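Uncharacterized protein (Corynebacterium diphtheriae, PDB 3V7B) is of unknown function but belongs to the DUF2020 family, which is grouped with the Mog1p/PsbP-like proteins. Local coordinates at residues F12-M17 against M72-P77; G114-V119 against V127-Q132. All coordinates share one frame; numbering follows the deposited sequence.

Contact 1: F12-M17 against M72-P77; sequences FDALPM and MVRHMP
A single water does most of the polar work between the irregular loop 12-17 and 72-77, the end of strand 69-75 and the turn after it. It donates to Phe12 O and to Ala14 O (2.8 Å) and accepts from Arg74 NH1 at 2.7 Å, lying in plane at the guanidinium edge, so three bonds fix its place. Ala14 O also meets Met72 SE, the selenium of a selenomethionine, at 3.2 Å. The Met72 side chain runs out extended, CG anti to the backbone N, and bends only at its last torsion (chi3 66°). Pro16 crosses it at about a right angle, setting its ring carbon CD 3.8 Å from Met72 SE while Pro16 CG rests near Met72 CB. At the other end the methyl CE of selenomethionine Met76 reaches Phe12 CA at 4.0 Å. Met72, Arg74 and Met76, every second residue, all leave the backbone toward the loop, so the N-terminal loop is laid over one face of the antiparallel sheet, running roughly against the strand. Further out, Met76 folds back at chi2 and chi3 to put SE 3.3 Å above the plane of the Arg74 guanidinium, toward its rim. Asp7 forms a salt bridge with Arg74 NE, and the carbonyls of Leu10 and Pro11 take NH2 and NH1. Phe12 meets helix 79-89 edge-to-face at Trp88 and by a cation-pi contact with Arg84.

Contact 2: G114-V119 against V127-Q132; sequences GAVYAV and VVWSNQ
Four backbone hydrogen bonds tie 114-119 to 127-132, the two arms of an antiparallel beta hairpin whose strand axes run 171° apart. Ala115 and Ser130 form one hydrogen-bonded pair, Tyr117 and Val128 the next. The straightest N-H is that of Ser130, pointing at Ala115 O with an angle of 169°, although it arrives from above the carbonyl plane; Tyr117 N, by contrast, sits almost along the C=O axis of Val128. CA-H...O contacts fill in between, among them Val116 CA to Val128 O at 3.3 Å. Gly114 starts the strand in a conformation with positive phi, where a CB would press on the carbonyl O of the preceding residue, and its CA lies 3.3 Å from Ser130 O, which a CB would strike as well.

Apolar contacts gather on the face carrying Val116, Ala118, Val127 and Trp129. The Val116 methyl CG2, anti to its own N, sits over the five-membered ring of Trp129 in a CH-pi contact, 4.0 Å from the centroid, and also meets Val127 CG1, which lies over the same face of the indole toward its rim. Ala118 CB touches Val127 CG2 at 3.9 Å.

Side-chain polar bonds shape the end of the second strand. Ser130 OG accepts from Gln132 N at 2.8 Å, an ST turn, and is bonded to Asn40 as well; Gln132 NE2 reaches back to Asn131 OD1.

The pair lies within the seven-stranded sheet, between strands 69-75 and 105-111. Helix 79-89 packs on Ala118 and Val127, while on the face of Tyr117 and Val128 helix 135-149 packs against both, with Tyr117 OH held by Glu100 O.

From the N terminus, the loop 12-17 waits some 55 residues for its partner: contact 1 closes when strand 69-75 arrives, after helix 33-40 and strands 46-50 and 57-61. Helix 79-89 and strands 96-98 and 105-111 follow before contact 2 opens, and that one closes at once across a tight hairpin. The two are therefore in series, neither nested nor crossed. In space they meet, since strand 124-130 returns to lie beside strand 69-75 in the sheet: Met72 O and Val127 N are probably hydrogen-bonded, and Trp129 CH2 packs against Leu15 CD2 and Met72 CE. The N-terminal loop is thus joined to both neighbouring strands.

Contact 1: F12-M17 against M72-P77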
loop_
_atom_site.group_PDB
_atom_site.type_symbol
_atom_site.label_atom_id
_atom_site.label_comp_id
_atom_site.label_asym_id
_atom_site.label_seq_id
_atom_site.Cartn_x
_atom_site.Cartn_y
_atom_site.Cartn_z
ATOM N N PHE A 12 -0.225 -9.018 11.473
ATOM C CA PHE A 12 -1.050 -7.866 10.961
ATOM C C PHE A 12 -0.237 -6.568 10.713
ATOM O O PHE A 12 -0.597 -5.739 9.837
ATOM C CB PHE A 12 -2.197 -7.551 11.918
ATOM C CG PHE A 12 -1.784 -6.817 13.141
ATOM C CD1 PHE A 12 -1.103 -7.495 14.182
ATOM C CD2 PHE A 12 -1.981 -5.461 13.267
ATOM C CE1 PHE A 12 -0.652 -6.796 15.288
ATOM C CE2 PHE A 12 -1.582 -4.758 14.443
ATOM C CZ PHE A 12 -0.914 -5.427 15.426
ATOM N N ASP A 13 0.852 -6.396 11.446
ATOM C CA ASP A 13 1.603 -5.133 11.421
ATOM C C ASP A 13 2.943 -5.288 10.643
ATOM O O ASP A 13 3.822 -4.486 10.799
ATOM C CB ASP A 13 1.854 -4.600 12.842
ATOM C CG ASP A 13 2.587 -5.615 13.765
ATOM O OD1 ASP A 13 2.790 -6.821 13.426
ATOM O OD2 ASP A 13 2.874 -5.175 14.887
ATOM N N ALA A 14 3.082 -6.367 9.848
ATOM C CA ALA A 14 4.257 -6.543 8.974
ATOM C C ALA A 14 4.345 -5.420 7.943
ATOM O O ALA A 14 3.306 -4.975 7.354
ATOM C CB ALA A 14 4.251 -7.898 8.243
ATOM N N LEU A 15 5.584 -4.986 7.681
ATOM C CA LEU A 15 5.770 -3.947 6.692
ATOM C C LEU A 15 6.634 -4.508 5.556
ATOM O O LEU A 15 7.502 -5.317 5.798
ATOM C CB LEU A 15 6.462 -2.737 7.290
ATOM C CG LEU A 15 5.626 -1.929 8.280
ATOM C CD1 LEU A 15 6.494 -0.907 8.998
ATOM C CD2 LEU A 15 4.522 -1.234 7.522
ATOM N N PRO A 16 6.427 -4.047 4.318
ATOM C CA PRO A 16 7.251 -4.487 3.165
ATOM C C PRO A 16 8.741 -4.209 3.368
ATOM O O PRO A 16 9.091 -3.144 3.862
ATOM C CB PRO A 16 6.736 -3.637 2.045
ATOM C CG PRO A 16 5.351 -3.248 2.464
ATOM C CD PRO A 16 5.422 -3.054 3.916
HETATM N N MSE A 17 9.598 -5.105 2.910
HETATM C CA MSE A 17 11.059 -4.914 3.029
HETATM C C MSE A 17 11.740 -5.514 1.788
HETATM O O MSE A 17 12.280 -6.624 1.818
HETATM C CB MSE A 17 11.621 -5.551 4.329
HETATM C CG MSE A 17 10.952 -5.132 5.651
HETATM SE SE MSE A 17 11.705 -6.113 7.212
HETATM C CE MSE A 17 13.341 -5.007 7.274
HETATM N N MSE A 72 0.985 -2.331 -0.211
HETATM C CA MSE A 72 0.946 -3.637 0.402
HETATM C C MSE A 72 -0.423 -4.317 0.294
HETATM O O MSE A 72 -1.453 -3.762 0.694
HETATM C CB MSE A 72 1.399 -3.594 1.860
HETATM C CG MSE A 72 1.412 -5.019 2.547
HETATM SE SE MSE A 72 2.119 -4.879 4.355
HETATM C CE MSE A 72 0.625 -3.795 5.046
ATOM N N VAL A 73 -0.412 -5.521 -0.296
ATOM C CA VAL A 73 -1.545 -6.399 -0.428
ATOM C C VAL A 73 -1.467 -7.594 0.538
ATOM O O VAL A 73 -0.508 -8.331 0.561
ATOM C CB VAL A 73 -1.747 -6.892 -1.883
ATOM C CG1 VAL A 73 -3.017 -7.802 -1.952
ATOM C CG2 VAL A 73 -1.946 -5.666 -2.805
ATOM N N ARG A 74 -2.478 -7.766 1.403
ATOM C CA ARG A 74 -2.453 -8.761 2.442
ATOM C C ARG A 74 -3.585 -9.765 2.220
ATOM O O ARG A 74 -4.706 -9.399 1.972
ATOM C CB ARG A 74 -2.672 -8.168 3.810
ATOM C CG ARG A 74 -1.528 -7.445 4.447
ATOM C CD ARG A 74 -0.190 -8.023 4.325
ATOM N NE ARG A 74 -0.115 -9.394 4.893
ATOM C CZ ARG A 74 0.165 -9.717 6.142
ATOM N NH1 ARG A 74 0.514 -8.808 7.009
ATOM N NH2 ARG A 74 0.161 -10.995 6.508
ATOM N N HIS A 75 -3.272 -11.011 2.237
ATOM C CA HIS A 75 -4.330 -12.025 2.264
ATOM C C HIS A 75 -4.278 -12.629 3.658
ATOM O O HIS A 75 -3.353 -13.413 4.025
ATOM C CB HIS A 75 -4.119 -13.065 1.174
ATOM C CG HIS A 75 -4.400 -12.563 -0.217
ATOM N ND1 HIS A 75 -3.547 -11.704 -0.882
ATOM C CD2 HIS A 75 -5.421 -12.866 -1.110
ATOM C CE1 HIS A 75 -4.047 -11.434 -2.096
ATOM N NE2 HIS A 75 -5.197 -12.144 -2.245
HETATM N N MSE A 76 -5.218 -12.233 4.489
HETATM C CA MSE A 76 -5.246 -12.684 5.899
HETATM C C MSE A 76 -6.074 -13.980 6.040
HETATM O O MSE A 76 -6.867 -14.318 5.162
HETATM C CB MSE A 76 -5.802 -11.607 6.835
HETATM C CG MSE A 76 -5.044 -10.247 6.789
HETATM SE SE MSE A 76 -3.075 -10.409 6.992
HETATM C CE MSE A 76 -3.043 -10.648 8.917
ATOM N N PRO A 77 -5.848 -14.746 7.132
ATOM C CA PRO A 77 -6.635 -15.980 7.457
ATOM C C PRO A 77 -8.087 -15.743 7.721
ATOM O O PRO A 77 -8.879 -16.703 7.683
ATOM C CB PRO A 77 -6.012 -16.466 8.780
ATOM C CG PRO A 77 -4.695 -15.833 8.863
ATOM C CD PRO A 77 -4.756 -14.526 8.118
HETATM O O HOH W 1 0.692 -6.088 7.282
#

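Contact 2: G114-V119 against V127-Q132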
loop_
_atom_site.group_PDB
_atom_site.type_symbol
_atom_site.label_atom_id
_atom_site.label_comp_id
_atom_site.label_asym_id
_atom_site.label_seq_id
_atom_site.Cartn_x
_atom_site.Cartn_y
_atom_site.Cartn_z
ATOM N N GLY A 114 2.748 12.597 5.647
ATOM C CA GLY A 114 2.388 11.656 4.594
ATOM C C GLY A 114 0.918 11.275 4.617
ATOM O O GLY A 114 0.100 11.880 5.329
ATOM N N ALA A 115 0.567 10.221 3.850
ATOM C CA ALA A 115 -0.811 9.896 3.648
ATOM C C ALA A 115 -0.918 8.393 3.752
ATOM O O ALA A 115 0.033 7.710 3.459
ATOM C CB ALA A 115 -1.293 10.365 2.270
ATOM N N VAL A 116 -2.114 7.924 4.036
ATOM C CA VAL A 116 -2.429 6.494 4.031
ATOM C C VAL A 116 -3.821 6.250 3.453
ATOM O O VAL A 116 -4.728 7.090 3.539
ATOM C CB VAL A 116 -2.328 5.883 5.458
ATOM C CG1 VAL A 116 -3.392 6.529 6.393
ATOM C CG2 VAL A 116 -2.308 4.318 5.426
ATOM N N TYR A 117 -3.994 5.075 2.862
ATOM C CA TYR A 117 -5.257 4.672 2.364
ATOM C C TYR A 117 -5.278 3.174 2.556
ATOM O O TYR A 117 -4.428 2.419 1.994
ATOM C CB TYR A 117 -5.476 5.065 0.879
ATOM C CG TYR A 117 -6.894 4.763 0.352
ATOM C CD1 TYR A 117 -7.875 5.789 0.322
ATOM C CD2 TYR A 117 -7.252 3.513 -0.148
ATOM C CE1 TYR A 117 -9.148 5.561 -0.135
ATOM C CE2 TYR A 117 -8.539 3.275 -0.615
ATOM C CZ TYR A 117 -9.485 4.326 -0.625
ATOM O OH TYR A 117 -10.772 4.167 -1.079
ATOM N N ALA A 118 -6.204 2.726 3.389
ATOM C CA ALA A 118 -6.252 1.324 3.832
ATOM C C ALA A 118 -7.651 0.780 3.835
ATOM O O ALA A 118 -8.551 1.306 4.467
ATOM C CB ALA A 118 -5.616 1.165 5.203
ATOM N N VAL A 119 -7.869 -0.282 3.046
ATOM C CA VAL A 119 -9.183 -0.846 2.912
ATOM C C VAL A 119 -9.144 -2.349 2.903
ATOM O O VAL A 119 -8.139 -2.949 2.590
ATOM C CB VAL A 119 -9.928 -0.405 1.635
ATOM C CG1 VAL A 119 -10.346 1.121 1.731
ATOM C CG2 VAL A 119 -9.044 -0.725 0.374
ATOM N N VAL A 127 -3.163 -1.670 1.555
ATOM C CA VAL A 127 -2.726 -0.437 2.242
ATOM C C VAL A 127 -1.706 0.287 1.333
ATOM O O VAL A 127 -0.772 -0.317 0.809
ATOM C CB VAL A 127 -2.024 -0.759 3.611
ATOM C CG1 VAL A 127 -1.520 0.485 4.315
ATOM C CG2 VAL A 127 -2.921 -1.625 4.539
ATOM N N VAL A 128 -1.831 1.596 1.222
ATOM C CA VAL A 128 -0.897 2.353 0.477
ATOM C C VAL A 128 -0.547 3.510 1.385
ATOM O O VAL A 128 -1.457 4.118 1.965
ATOM C CB VAL A 128 -1.502 2.889 -0.845
ATOM C CG1 VAL A 128 -0.597 3.854 -1.559
ATOM C CG2 VAL A 128 -1.871 1.771 -1.830
ATOM N N TRP A 129 0.758 3.736 1.518
ATOM C CA TRP A 129 1.301 4.877 2.206
ATOM C C TRP A 129 1.987 5.725 1.129
ATOM O O TRP A 129 2.611 5.187 0.201
ATOM C CB TRP A 129 2.350 4.409 3.194
ATOM C CG TRP A 129 1.832 3.696 4.398
ATOM C CD1 TRP A 129 1.350 4.236 5.554
ATOM C CD2 TRP A 129 1.813 2.268 4.593
ATOM N NE1 TRP A 129 1.064 3.261 6.469
ATOM C CE2 TRP A 129 1.306 2.044 5.937
ATOM C CE3 TRP A 129 2.199 1.170 3.815
ATOM C CZ2 TRP A 129 1.204 0.798 6.464
ATOM C CZ3 TRP A 129 2.053 -0.100 4.332
ATOM C CH2 TRP A 129 1.575 -0.313 5.603
ATOM N N SER A 130 1.870 7.026 1.263
ATOM C CA SER A 130 2.582 7.974 0.425
ATOM C C SER A 130 3.312 8.982 1.298
ATOM O O SER A 130 2.847 9.318 2.367
ATOM C CB SER A 130 1.609 8.748 -0.461
ATOM O OG SER A 130 2.225 9.910 -1.021
ATOM N N ASN A 131 4.427 9.498 0.794
ATOM C CA ASN A 131 5.176 10.547 1.512
ATOM C C ASN A 131 4.562 11.918 1.280
ATOM O O ASN A 131 5.078 12.903 1.793
ATOM C CB ASN A 131 6.698 10.532 1.182
ATOM C CG ASN A 131 7.011 11.035 -0.218
ATOM O OD1 ASN A 131 6.120 11.247 -1.031
ATOM N ND2 ASN A 131 8.317 11.241 -0.503
ATOM N N GLN A 132 3.490 11.970 0.470
ATOM C CA GLN A 132 2.812 13.223 0.105
ATOM C C GLN A 132 1.665 13.538 1.052
ATOM O O GLN A 132 1.175 12.666 1.737
ATOM C CB GLN A 132 2.267 13.091 -1.331
ATOM C CG GLN A 132 3.366 12.750 -2.310
ATOM C CD GLN A 132 4.342 13.888 -2.532
ATOM O OE1 GLN A 132 3.941 15.013 -2.755
ATOM N NE2 GLN A 132 5.632 13.591 -2.501
#